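PDB 3SYJ: adhesion and penetration protein autotransporter from Haemophilus influenzae, which promotes adherence and invasion by binding a host cell structure, self-associates in bacterial aggregation, and is probably a serine protease. Local coordinates for residues A[479-484]-A[501-506]; A[508-513]-A[553-558]; A[815-820]-A[862-867]; A[857-862]-A[887-892]. All blocks are in the same frame, centred on the assembly; numbering follows the deposited sequence.

Interaction 1. Residues A[479-484]-A[501-506]; sequences RLDLNG and IVNHNT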
loop_
_atom_site.group_PDB
_atom_site.type_symbol
_atom_site.label_atom_id
_atom_site.label_comp_id
_atom_site.label_asym_id
_atom_site.label_seq_id
_atom_site.Cartn_x
_atom_site.Cartn_y
_atom_site.Cartn_z
ATOM N N ARG A 479 -36.000 14.269 22.897
ATOM C CA ARG A 479 -34.614 13.920 23.245
ATOM C C ARG A 479 -34.453 13.550 24.702
ATOM O O ARG A 479 -34.806 14.322 25.591
ATOM C CB ARG A 479 -33.642 15.063 22.902
ATOM C CG ARG A 479 -33.233 15.122 21.437
ATOM C CD ARG A 479 -32.421 16.372 21.092
ATOM N NE ARG A 479 -32.853 16.939 19.815
ATOM C CZ ARG A 479 -32.567 16.410 18.631
ATOM N NH1 ARG A 479 -31.836 15.310 18.556
ATOM N NH2 ARG A 479 -33.000 16.976 17.519
ATOM N N LEU A 480 -33.934 12.357 24.943
ATOM C CA LEU A 480 -33.465 11.986 26.265
ATOM C C LEU A 480 -31.957 12.199 26.250
ATOM O O LEU A 480 -31.221 11.442 25.610
ATOM C CB LEU A 480 -33.803 10.526 26.583
ATOM C CG LEU A 480 -33.145 9.955 27.843
ATOM C CD1 LEU A 480 -33.494 10.796 29.061
ATOM C CD2 LEU A 480 -33.514 8.487 28.077
ATOM N N ASP A 481 -31.509 13.259 26.917
ATOM C CA ASP A 481 -30.085 13.583 27.001
ATOM C C ASP A 481 -29.499 13.022 28.289
ATOM O O ASP A 481 -29.707 13.572 29.370
ATOM C CB ASP A 481 -29.861 15.101 26.925
ATOM C CG ASP A 481 -28.415 15.496 27.212
ATOM O OD1 ASP A 481 -27.505 14.674 26.974
ATOM O OD2 ASP A 481 -28.188 16.637 27.675
ATOM N N LEU A 482 -28.768 11.919 28.153
ATOM C CA LEU A 482 -28.164 11.226 29.281
ATOM C C LEU A 482 -27.140 12.086 30.019
ATOM O O LEU A 482 -26.804 11.816 31.175
ATOM C CB LEU A 482 -27.500 9.945 28.792
ATOM C CG LEU A 482 -28.445 8.977 28.086
ATOM C CD1 LEU A 482 -27.680 7.745 27.714
ATOM C CD2 LEU A 482 -29.607 8.637 29.002
ATOM N N ASN A 483 -26.633 13.109 29.338
ATOM C CA ASN A 483 -25.745 14.074 29.961
ATOM C C ASN A 483 -24.698 13.406 30.838
ATOM O O ASN A 483 -24.522 13.783 31.997
ATOM C CB ASN A 483 -26.559 15.065 30.787
ATOM C CG ASN A 483 -25.708 16.178 31.378
ATOM O OD1 ASN A 483 -24.636 16.495 30.858
ATOM N ND2 ASN A 483 -26.183 16.775 32.470
ATOM N N GLY A 484 -24.024 12.400 30.286
ATOM C CA GLY A 484 -22.920 11.748 30.965
ATOM C C GLY A 484 -23.322 10.657 31.932
ATOM O O GLY A 484 -22.479 10.098 32.630
ATOM N N ILE A 501 -32.190 9.054 21.841
ATOM C CA ILE A 501 -31.347 8.962 23.017
ATOM C C ILE A 501 -29.976 9.510 22.675
ATOM O O ILE A 501 -29.319 9.020 21.758
ATOM C CB ILE A 501 -31.270 7.538 23.536
ATOM C CG1 ILE A 501 -32.690 7.050 23.848
ATOM C CG2 ILE A 501 -30.351 7.459 24.760
ATOM C CD1 ILE A 501 -32.739 5.821 24.713
ATOM N N VAL A 502 -29.563 10.546 23.401
ATOM C CA VAL A 502 -28.327 11.263 23.088
ATOM C C VAL A 502 -27.507 11.568 24.346
ATOM O O VAL A 502 -27.962 11.341 25.469
ATOM C CB VAL A 502 -28.609 12.600 22.340
ATOM C CG1 VAL A 502 -29.482 12.356 21.101
ATOM C CG2 VAL A 502 -29.259 13.617 23.267
ATOM N N ASN A 503 -26.291 12.062 24.142
ATOM C CA ASN A 503 -25.454 12.554 25.232
ATOM C C ASN A 503 -24.814 13.859 24.811
ATOM O O ASN A 503 -23.852 13.859 24.048
ATOM C CB ASN A 503 -24.370 11.541 25.611
ATOM C CG ASN A 503 -23.440 12.062 26.698
ATOM O OD1 ASN A 503 -23.809 12.951 27.464
ATOM N ND2 ASN A 503 -22.234 11.501 26.775
ATOM N N HIS A 504 -25.352 14.971 25.297
ATOM C CA HIS A 504 -24.821 16.275 24.925
ATOM C C HIS A 504 -23.620 16.685 25.766
ATOM O O HIS A 504 -23.074 17.766 25.579
ATOM C CB HIS A 504 -25.903 17.351 25.010
ATOM C CG HIS A 504 -26.921 17.263 23.916
ATOM N ND1 HIS A 504 -28.188 17.794 24.031
ATOM C CD2 HIS A 504 -26.861 16.689 22.692
ATOM C CE1 HIS A 504 -28.858 17.562 22.916
ATOM N NE2 HIS A 504 -28.079 16.890 22.090
ATOM N N ASN A 505 -23.221 15.826 26.698
ATOM C CA ASN A 505 -22.083 16.135 27.552
ATOM C C ASN A 505 -20.772 15.958 26.794
ATOM O O ASN A 505 -20.479 14.882 26.267
ATOM C CB ASN A 505 -22.108 15.294 28.829
ATOM C CG ASN A 505 -21.201 15.854 29.918
ATOM O OD1 ASN A 505 -19.986 15.981 29.734
ATOM N ND2 ASN A 505 -21.786 16.166 31.067
ATOM N N THR A 506 -19.997 17.034 26.738
ATOM C CA THR A 506 -18.767 17.068 25.958
ATOM C C THR A 506 -17.635 16.359 26.690
ATOM O O THR A 506 -16.600 16.038 26.103
ATOM C CB THR A 506 -18.331 18.526 25.693
ATOM O OG1 THR A 506 -17.928 19.139 26.926
ATOM C CG2 THR A 506 -19.476 19.327 25.107
#

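Interaction 2. Residues A[508-513]-A[553-558]; sequences QAANVT and GRLNLI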
loop_
_atom_site.group_PDB
_atom_site.type_symbol
_atom_site.label_atom_id
_atom_site.label_comp_id
_atom_site.label_asym_id
_atom_site.label_seq_id
_atom_site.Cartn_x
_atom_site.Cartn_y
_atom_site.Cartn_z
ATOM N N GLN A 508 -18.144 13.836 29.659
ATOM C CA GLN A 508 -18.375 12.506 30.204
ATOM C C GLN A 508 -19.132 11.617 29.226
ATOM O O GLN A 508 -20.151 12.022 28.679
ATOM C CB GLN A 508 -19.157 12.604 31.508
ATOM C CG GLN A 508 -18.347 13.095 32.680
ATOM C CD GLN A 508 -19.004 12.747 33.990
ATOM O OE1 GLN A 508 -18.369 12.194 34.891
ATOM N NE2 GLN A 508 -20.299 13.042 34.099
ATOM N N ALA A 509 -18.638 10.403 29.015
ATOM C CA ALA A 509 -19.335 9.441 28.172
ATOM C C ALA A 509 -20.613 8.949 28.852
ATOM O O ALA A 509 -20.849 9.227 30.027
ATOM C CB ALA A 509 -18.432 8.272 27.836
ATOM N N ALA A 510 -21.442 8.231 28.102
ATOM C CA ALA A 510 -22.676 7.666 28.639
ATOM C C ALA A 510 -22.921 6.281 28.049
ATOM O O ALA A 510 -22.482 5.988 26.938
ATOM C CB ALA A 510 -23.857 8.593 28.357
ATOM N N ASN A 511 -23.596 5.419 28.798
ATOM C CA ASN A 511 -23.947 4.103 28.280
ATOM C C ASN A 511 -25.436 3.817 28.415
ATOM O O ASN A 511 -26.038 4.138 29.432
ATOM C CB ASN A 511 -23.157 3.012 28.996
ATOM C CG ASN A 511 -21.659 3.239 28.936
ATOM O OD1 ASN A 511 -21.100 3.522 27.875
ATOM N ND2 ASN A 511 -21.002 3.115 30.081
ATOM N N VAL A 512 -26.026 3.229 27.379
ATOM C CA VAL A 512 -27.362 2.666 27.491
ATOM C C VAL A 512 -27.261 1.159 27.327
ATOM O O VAL A 512 -26.747 0.664 26.324
ATOM C CB VAL A 512 -28.332 3.213 26.417
ATOM C CG1 VAL A 512 -29.757 2.743 26.697
ATOM C CG2 VAL A 512 -28.289 4.720 26.365
ATOM N N THR A 513 -27.747 0.429 28.319
ATOM C CA THR A 513 -27.797 -1.021 28.226
ATOM C C THR A 513 -29.247 -1.466 28.041
ATOM O O THR A 513 -30.146 -0.969 28.711
ATOM C CB THR A 513 -27.163 -1.677 29.475
ATOM O OG1 THR A 513 -25.821 -1.190 29.632
ATOM C CG2 THR A 513 -27.139 -3.201 29.357
ATOM N N GLY A 553 -22.013 13.895 22.057
ATOM C CA GLY A 553 -21.087 13.371 23.046
ATOM C C GLY A 553 -20.958 11.861 22.996
ATOM O O GLY A 553 -21.800 11.183 22.403
ATOM N N ARG A 554 -19.901 11.333 23.608
ATOM C CA ARG A 554 -19.645 9.897 23.564
ATOM C C ARG A 554 -20.851 9.144 24.104
ATOM O O ARG A 554 -21.334 9.438 25.194
ATOM C CB ARG A 554 -18.406 9.506 24.384
ATOM C CG ARG A 554 -17.153 10.344 24.170
ATOM C CD ARG A 554 -16.242 9.787 23.080
ATOM N NE ARG A 554 -16.224 8.328 23.044
ATOM C CZ ARG A 554 -15.825 7.628 21.987
ATOM N NH1 ARG A 554 -15.416 8.263 20.896
ATOM N NH2 ARG A 554 -15.840 6.301 22.011
ATOM N N LEU A 555 -21.325 8.171 23.337
ATOM C CA LEU A 555 -22.437 7.335 23.765
ATOM C C LEU A 555 -22.232 5.898 23.277
ATOM O O LEU A 555 -21.994 5.665 22.095
ATOM C CB LEU A 555 -23.759 7.918 23.253
ATOM C CG LEU A 555 -25.063 7.153 23.498
ATOM C CD1 LEU A 555 -25.326 7.008 24.979
ATOM C CD2 LEU A 555 -26.220 7.871 22.822
ATOM N N ASN A 556 -22.292 4.947 24.206
ATOM C CA ASN A 556 -22.190 3.526 23.876
ATOM C C ASN A 556 -23.507 2.809 24.101
ATOM O O ASN A 556 -24.276 3.168 24.995
ATOM C CB ASN A 556 -21.117 2.854 24.721
ATOM C CG ASN A 556 -19.797 3.540 24.601
ATOM O OD1 ASN A 556 -19.185 3.529 23.538
ATOM N ND2 ASN A 556 -19.352 4.168 25.680
ATOM N N LEU A 557 -23.746 1.784 23.290
ATOM C CA LEU A 557 -24.956 0.984 23.384
ATOM C C LEU A 557 -24.609 -0.489 23.599
ATOM O O LEU A 557 -23.830 -1.069 22.841
ATOM C CB LEU A 557 -25.781 1.143 22.109
ATOM C CG LEU A 557 -26.981 0.214 21.978
ATOM C CD1 LEU A 557 -28.049 0.582 23.007
ATOM C CD2 LEU A 557 -27.520 0.268 20.560
ATOM N N ILE A 558 -25.187 -1.090 24.634
ATOM C CA ILE A 558 -24.934 -2.493 24.926
ATOM C C ILE A 558 -26.230 -3.292 24.904
ATOM O O ILE A 558 -27.166 -2.983 25.643
ATOM C CB ILE A 558 -24.295 -2.687 26.317
ATOM C CG1 ILE A 558 -22.964 -1.944 26.426
ATOM C CG2 ILE A 558 -24.073 -4.159 26.593
ATOM C CD1 ILE A 558 -23.094 -0.493 26.782
#

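Interaction 3. Residues A[815-820]-A[862-867]; sequences NSTITL and QGTFQF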
loop_
_atom_site.group_PDB
_atom_site.type_symbol
_atom_site.label_atom_id
_atom_site.label_comp_id
_atom_site.label_asym_id
_atom_site.label_seq_id
_atom_site.Cartn_x
_atom_site.Cartn_y
_atom_site.Cartn_z
ATOM N N ASN A 815 -12.581 -28.777 -11.620
ATOM C CA ASN A 815 -13.365 -28.169 -12.687
ATOM C C ASN A 815 -13.168 -26.663 -12.727
ATOM O O ASN A 815 -14.119 -25.910 -12.947
ATOM C CB ASN A 815 -14.848 -28.495 -12.518
ATOM C CG ASN A 815 -15.680 -28.082 -13.721
ATOM O OD1 ASN A 815 -16.893 -27.928 -13.619
ATOM N ND2 ASN A 815 -15.028 -27.900 -14.865
ATOM N N SER A 816 -11.932 -26.229 -12.503
ATOM C CA SER A 816 -11.605 -24.809 -12.474
ATOM C C SER A 816 -10.444 -24.456 -13.412
ATOM O O SER A 816 -9.619 -25.306 -13.748
ATOM C CB SER A 816 -11.286 -24.370 -11.043
ATOM O OG SER A 816 -12.467 -24.326 -10.257
ATOM N N THR A 817 -10.386 -23.193 -13.823
ATOM C CA THR A 817 -9.362 -22.734 -14.756
ATOM C C THR A 817 -8.532 -21.584 -14.196
ATOM O O THR A 817 -9.076 -20.615 -13.678
ATOM C CB THR A 817 -9.996 -22.281 -16.084
ATOM O OG1 THR A 817 -10.543 -23.420 -16.751
ATOM C CG2 THR A 817 -8.959 -21.619 -16.985
ATOM N N ILE A 818 -7.214 -21.696 -14.302
ATOM C CA ILE A 818 -6.334 -20.606 -13.920
ATOM C C ILE A 818 -5.659 -20.019 -15.149
ATOM O O ILE A 818 -4.903 -20.703 -15.833
ATOM C CB ILE A 818 -5.236 -21.065 -12.950
ATOM C CG1 ILE A 818 -5.846 -21.577 -11.644
ATOM C CG2 ILE A 818 -4.264 -19.923 -12.683
ATOM C CD1 ILE A 818 -4.827 -22.060 -10.638
ATOM N N THR A 819 -5.937 -18.752 -15.429
ATOM C CA THR A 819 -5.250 -18.039 -16.493
ATOM C C THR A 819 -4.047 -17.305 -15.915
ATOM O O THR A 819 -4.199 -16.379 -15.114
ATOM C CB THR A 819 -6.183 -17.043 -17.177
ATOM O OG1 THR A 819 -7.396 -17.711 -17.542
ATOM C CG2 THR A 819 -5.528 -16.465 -18.417
ATOM N N LEU A 820 -2.851 -17.719 -16.326
ATOM C CA LEU A 820 -1.614 -17.245 -15.710
ATOM C C LEU A 820 -1.314 -15.782 -16.010
ATOM O O LEU A 820 -0.548 -15.142 -15.296
ATOM C CB LEU A 820 -0.430 -18.112 -16.153
ATOM C CG LEU A 820 -0.391 -19.575 -15.700
ATOM C CD1 LEU A 820 0.886 -20.243 -16.182
ATOM C CD2 LEU A 820 -0.489 -19.671 -14.194
ATOM N N GLN A 862 -8.006 -31.561 -10.553
ATOM C CA GLN A 862 -8.061 -31.478 -12.005
ATOM C C GLN A 862 -8.625 -30.129 -12.455
ATOM O O GLN A 862 -9.441 -29.522 -11.761
ATOM C CB GLN A 862 -8.883 -32.641 -12.584
ATOM C CG GLN A 862 -10.397 -32.478 -12.501
ATOM C CD GLN A 862 -10.970 -31.629 -13.633
ATOM O OE1 GLN A 862 -10.326 -31.420 -14.665
ATOM N NE2 GLN A 862 -12.187 -31.138 -13.440
ATOM N N GLY A 863 -8.184 -29.664 -13.618
ATOM C CA GLY A 863 -8.619 -28.385 -14.144
ATOM C C GLY A 863 -7.792 -27.956 -15.340
ATOM O O GLY A 863 -7.154 -28.783 -15.992
ATOM N N THR A 864 -7.793 -26.657 -15.625
ATOM C CA THR A 864 -7.074 -26.130 -16.777
ATOM C C THR A 864 -6.144 -24.997 -16.377
ATOM O O THR A 864 -6.478 -24.197 -15.507
ATOM C CB THR A 864 -8.055 -25.594 -17.838
ATOM O OG1 THR A 864 -8.844 -26.675 -18.353
ATOM C CG2 THR A 864 -7.301 -24.918 -18.986
ATOM N N PHE A 865 -4.970 -24.942 -17.002
ATOM C CA PHE A 865 -4.096 -23.778 -16.909
ATOM C C PHE A 865 -3.975 -23.133 -18.290
ATOM O O PHE A 865 -3.672 -23.814 -19.267
ATOM C CB PHE A 865 -2.710 -24.167 -16.398
ATOM C CG PHE A 865 -2.679 -24.587 -14.949
ATOM C CD1 PHE A 865 -2.591 -23.642 -13.938
ATOM C CD2 PHE A 865 -2.711 -25.928 -14.599
ATOM C CE1 PHE A 865 -2.548 -24.030 -12.606
ATOM C CE2 PHE A 865 -2.669 -26.319 -13.272
ATOM C CZ PHE A 865 -2.588 -25.370 -12.276
ATOM N N GLN A 866 -4.225 -21.828 -18.371
ATOM C CA GLN A 866 -4.106 -21.092 -19.629
ATOM C C GLN A 866 -2.810 -20.286 -19.686
ATOM O O GLN A 866 -2.543 -19.454 -18.815
ATOM C CB GLN A 866 -5.317 -20.176 -19.838
ATOM C CG GLN A 866 -6.626 -20.927 -19.980
ATOM C CD GLN A 866 -7.811 -20.021 -20.278
ATOM O OE1 GLN A 866 -7.865 -18.875 -19.836
ATOM N NE2 GLN A 866 -8.778 -20.545 -21.022
ATOM N N PHE A 867 -2.007 -20.546 -20.717
ATOM C CA PHE A 867 -0.693 -19.928 -20.872
ATOM C C PHE A 867 -0.663 -18.932 -22.024
ATOM O O PHE A 867 -1.392 -19.083 -23.009
ATOM C CB PHE A 867 0.367 -20.996 -21.157
ATOM C CG PHE A 867 0.833 -21.745 -19.943
ATOM C CD1 PHE A 867 2.111 -21.554 -19.445
ATOM C CD2 PHE A 867 0.002 -22.656 -19.310
ATOM C CE1 PHE A 867 2.550 -22.253 -18.331
ATOM C CE2 PHE A 867 0.433 -23.354 -18.194
ATOM C CZ PHE A 867 1.707 -23.153 -17.707
HETATM O O HOH W 1 -10.945 -26.653 -15.988
#

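Interaction 4. Residues A[857-862]-A[887-892]; sequences GKLSGQ and GDYILS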
loop_
_atom_site.group_PDB
_atom_site.type_symbol
_atom_site.label_atom_id
_atom_site.label_comp_id
_atom_site.label_asym_id
_atom_site.label_seq_id
_atom_site.Cartn_x
_atom_site.Cartn_y
_atom_site.Cartn_z
ATOM N N GLY A 857 3.810 -26.117 -2.227
ATOM C CA GLY A 857 3.276 -27.268 -1.523
ATOM C C GLY A 857 2.690 -28.275 -2.482
ATOM O O GLY A 857 3.236 -28.493 -3.558
ATOM N N LYS A 858 1.573 -28.884 -2.100
ATOM C CA LYS A 858 0.922 -29.873 -2.952
ATOM C C LYS A 858 -0.152 -29.273 -3.854
ATOM O O LYS A 858 -1.118 -28.682 -3.375
ATOM C CB LYS A 858 0.311 -31.003 -2.116
ATOM C CG LYS A 858 -0.530 -31.983 -2.935
ATOM C CD LYS A 858 -1.195 -33.034 -2.058
ATOM C CE LYS A 858 -0.203 -34.094 -1.606
ATOM N NZ LYS A 858 -0.814 -35.062 -0.642
ATOM N N LEU A 859 0.032 -29.422 -5.161
ATOM C CA LEU A 859 -1.036 -29.168 -6.112
ATOM C C LEU A 859 -1.748 -30.495 -6.306
ATOM O O LEU A 859 -1.115 -31.548 -6.261
ATOM C CB LEU A 859 -0.478 -28.667 -7.446
ATOM C CG LEU A 859 -1.370 -28.905 -8.674
ATOM C CD1 LEU A 859 -2.542 -27.938 -8.707
ATOM C CD2 LEU A 859 -0.567 -28.792 -9.952
ATOM N N SER A 860 -3.062 -30.451 -6.502
ATOM C CA SER A 860 -3.840 -31.669 -6.694
ATOM C C SER A 860 -5.204 -31.372 -7.300
ATOM O O SER A 860 -5.662 -30.227 -7.304
ATOM C CB SER A 860 -4.008 -32.421 -5.372
ATOM O OG SER A 860 -4.730 -31.647 -4.430
ATOM N N GLY A 861 -5.844 -32.415 -7.815
ATOM C CA GLY A 861 -7.159 -32.285 -8.414
ATOM C C GLY A 861 -7.094 -32.295 -9.926
ATOM O O GLY A 861 -6.234 -32.948 -10.515
ATOM N N GLN A 862 -8.006 -31.561 -10.553
ATOM C CA GLN A 862 -8.061 -31.478 -12.005
ATOM C C GLN A 862 -8.625 -30.129 -12.455
ATOM O O GLN A 862 -9.441 -29.522 -11.761
ATOM C CB GLN A 862 -8.883 -32.641 -12.584
ATOM C CG GLN A 862 -10.397 -32.478 -12.501
ATOM C CD GLN A 862 -10.970 -31.629 -13.633
ATOM O OE1 GLN A 862 -10.326 -31.420 -14.665
ATOM N NE2 GLN A 862 -12.187 -31.138 -13.440
ATOM N N GLY A 887 -2.237 -35.019 -10.306
ATOM C CA GLY A 887 -3.555 -34.749 -10.860
ATOM C C GLY A 887 -3.579 -34.702 -12.377
ATOM O O GLY A 887 -2.555 -34.893 -13.028
ATOM N N ASP A 888 -4.759 -34.452 -12.941
ATOM C CA ASP A 888 -4.924 -34.372 -14.393
ATOM C C ASP A 888 -5.301 -32.968 -14.854
ATOM O O ASP A 888 -6.336 -32.430 -14.462
ATOM C CB ASP A 888 -5.975 -35.372 -14.879
ATOM C CG ASP A 888 -5.399 -36.755 -15.116
ATOM O OD1 ASP A 888 -5.710 -37.348 -16.173
ATOM O OD2 ASP A 888 -4.631 -37.244 -14.256
ATOM N N TYR A 889 -4.470 -32.384 -15.707
ATOM C CA TYR A 889 -4.687 -31.005 -16.119
ATOM C C TYR A 889 -4.581 -30.794 -17.621
ATOM O O TYR A 889 -3.909 -31.544 -18.327
ATOM C CB TYR A 889 -3.724 -30.084 -15.374
ATOM C CG TYR A 889 -3.776 -30.300 -13.882
ATOM C CD1 TYR A 889 -4.801 -29.752 -13.121
ATOM C CD2 TYR A 889 -2.820 -31.074 -13.237
ATOM C CE1 TYR A 889 -4.867 -29.953 -11.761
ATOM C CE2 TYR A 889 -2.876 -31.283 -11.875
ATOM C CZ TYR A 889 -3.903 -30.718 -11.141
ATOM O OH TYR A 889 -3.972 -30.919 -9.784
ATOM N N ILE A 890 -5.276 -29.772 -18.100
ATOM C CA ILE A 890 -5.207 -29.390 -19.498
ATOM C C ILE A 890 -4.376 -28.125 -19.610
ATOM O O ILE A 890 -4.530 -27.198 -18.816
ATOM C CB ILE A 890 -6.603 -29.147 -20.084
ATOM C CG1 ILE A 890 -7.349 -30.474 -20.227
ATOM C CG2 ILE A 890 -6.504 -28.435 -21.426
ATOM C CD1 ILE A 890 -8.773 -30.331 -20.716
ATOM N N LEU A 891 -3.471 -28.107 -20.583
ATOM C CA LEU A 891 -2.666 -26.929 -20.860
ATOM C C LEU A 891 -3.137 -26.273 -22.143
ATOM O O LEU A 891 -3.185 -26.906 -23.193
ATOM C CB LEU A 891 -1.186 -27.293 -20.975
ATOM C CG LEU A 891 -0.332 -27.100 -19.722
ATOM C CD1 LEU A 891 -1.025 -27.683 -18.505
ATOM C CD2 LEU A 891 1.048 -27.713 -19.907
ATOM N N SER A 892 -3.493 -24.999 -22.051
ATOM C CA SER A 892 -3.899 -24.244 -23.222
ATOM C C SER A 892 -2.898 -23.123 -23.435
ATOM O O SER A 892 -2.553 -22.405 -22.499
ATOM C CB SER A 892 -5.304 -23.682 -23.035
ATOM O OG SER A 892 -5.817 -23.212 -24.266
#

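Interaction 1. Residues A[479-484]-A[501-506]
Asp481 and His504 join two consecutive coils of the passenger-domain beta-helix where parallel strands 478-481 and 499-502 give way to turns. The tight part of the contact is the carboxylate. CG of Asp481 stands anti to its backbone N (chi1 172°), and OD1 receives His504 N at 2.7 Å in a nearly straight bond. From the opposite face of the carboxylate plane Asn483 N also donates to OD1, at 3.0 Å, closing an Asx turn. The next coil repeats the device: Asn503 OD1 accepts from Asn505 N, and adds a weak bond from Gly484 N at 2.9 Å, while its ND2 bonds to Arg554 O. Ahead of the turns, Val502 N to Leu480 O and Leu482 N to Val502 O are regular strand bonds. Beside the strand end, Leu482 CD1 meets Ile501 CG2 at 4.0 Å, and Val512 packs on Leu482 and Ile501.

The other side is looser. Arg479 CD only skirts His504 CE1 at 4.2 Å, the two side chains crossing at about a right angle, and both polar ends turn to Glu545, which takes a salt bridge from Arg479 NH1 and a hydrogen bond from His504 NE2. Near the partly exposed end, Asn505 ND2 donates to Asn483 OD1 at 2.9 Å from above the carbonyl plane, while Asn505 OD1 accepts from Thr507 N and Gln508 N.

Two backbone N-H groups on one buried carboxylate oxygen should stabilise the charge of Asp481, and the acceptors Asp481 and Asn503 tie down backbone N-H groups where strand pairing stops.

Interaction 2. Residues A[508-513]-A[553-558]
Asn511 and Asn556 place their side-chain amides side by side, pointing the same way, with planes 34° apart; a hydrogen bond joins them, with no face-to-face stack. Asn556 ND2 donates to Asn511 OD1 at 2.9 Å; the oxygen lies close to the plane of the Asn556 amide, and the donor sits nearly along the C=O axis of Asn511. The amide oxygen of Asn556 is engaged too, OD1 accepting from Asp579 N on the following coil. Both residues carry CG anti to the carbonyl carbon (chi1 -55° in each), and the shared torsion starts the two side chains off in the same direction from their strands, as in an asparagine ladder.

Along the backbone, strands 510-514 and 555-559 run parallel. The backbone of Asn556 bonds twice to the neighbouring strand, its N donating to Ala510 O and its O accepting from Val512 N at 3.0 Å; Ile558 N to Val512 O continues the pattern. The opening bond, from Ala510 N to Arg554 O, is weak, at 3.2 Å. Ala509 CB touches Arg554 CB at 3.7 Å; the guanidinium of Arg554 leads away to a salt bridge with Glu630.

The buried face is apolar. Leu555 CD1 lies 4.0 Å from both Ala510 CB and Val512 CG2, and Leu557 CD1 approaches Val512 CB at 4.3 Å. On the asparagine face, Ile558 CD1 closes on Asn511 CB at 4.1 Å.

The chemistry divides by face: aliphatic side chains line the interior, and the amide pair adds a coil-to-coil hydrogen bond on the partly exposed side.

Interaction 3. Residues A[815-820]-A[862-867]
Leu820 and Phe867 lie side by side and point the same way, so that one methyl, Leu820 CD1, rests over a face of the phenyl ring, 3.5 Å from its centroid, a CH-pi contact 17° off the normal. Ile818 and Phe865 repeat the side-by-side arrangement two residues earlier along the strands: Ile818 CD1 meets Phe865 CE1 at 3.6 Å, approaching obliquely to the ring.

On the other face of the sheet the aligned pair is Thr817 and Thr864, with Thr817 OG1 3.5 Å from Thr864 CB. A water bonds to Thr864 OG1 and, weakly, to Thr817 OG1 and Ser816 O. Gln866 crosses the threonine row at a slant. Its CD is anti to CA (chi2 -176°), which keeps the chain extended beside the threonines; OE1 accepts a short bond of 2.6 Å from Thr819 OG1, and Thr817 CG2 packs 3.8 Å from Gln866 CD.

Backbone bonds keep the rows in register: Thr864 N to Ser816 O, Ile818 N to Thr864 O, Gln866 N to Ile818 O and Leu820 N to Gln866 O, the last at 3.0 Å.

Strand 816-819 lies between 799-801, to which Thr817 and Thr819 bond, and 862-870, itself flanked on the further side by 887-895. Inside the coil, Leu853 of strand 852-855 touches Ile818, Leu820 and Phe865, and Leu879 of strand 875-881 touches both phenylalanines, closing the apolar interior.

Interaction 4. Residues A[857-862]-A[887-892]
Tyr889 reaches past the corner at Gly861 to meet Leu859, crossing the step from one coil to the next. At CB the torsion (chi1 -52°) sets CG anti to the carbonyl carbon and beside the backbone N. Along one side of the ring, CD1 lies 3.9 Å from Gln862 CA, and CE1 comes to 3.5 Å of the same carbon; on the other side CE2 packs against Leu859 CD2 at 3.9 Å. CZ lies 3.3 Å from Gly861 O. The hydroxyl completes a tip-to-tip meeting, with Leu859 CG 3.5 Å from OH, while its hydrogen-bond partner is Glu886 O, just before the strand.

The backbones touch over a short length only. Asp888 N donates to Gly861 O at 3.2 Å, and Gln862 pairs with Asp888 as a parallel bridge. Having no side chain, Gly887 lets Gly861 O approach its CA at 3.2 Å. Gly861 itself takes a positive phi of 103°, at which the chain swings from strand 859-860 into strand 862-870. Leu813 of the preceding coil and Leu921 of the following one also touch Tyr889.

A chain that turns a corner at a glycine between two faces, with a buried tyrosine beside it and the next coil pairing in parallel, fits the right-handed parallel beta-helix of autotransporter passengers; this one lies in the pertactin-like part.

The four contacts form two neighbouring pairs along the beta-helix. Interactions 1 and 2 come first in the chain, in series, with centres 9 Å apart; strand 499-502 leads into 510-514, and Asn503 ND2 probably bonds to both Gln508 O and Arg554 O, tying one to the other. Interactions 3 and 4 lie 8 Å apart in the pertactin-like region: they share Gln862, their segments alternate along the chain, and strands 862-870 and 887-895 are neighbours. The centre of interaction 1 is about 59 Å from that of interaction 3, with no touch between the pairs. The same coil-on-coil pairing at both places reflects a long, repetitive passenger domain.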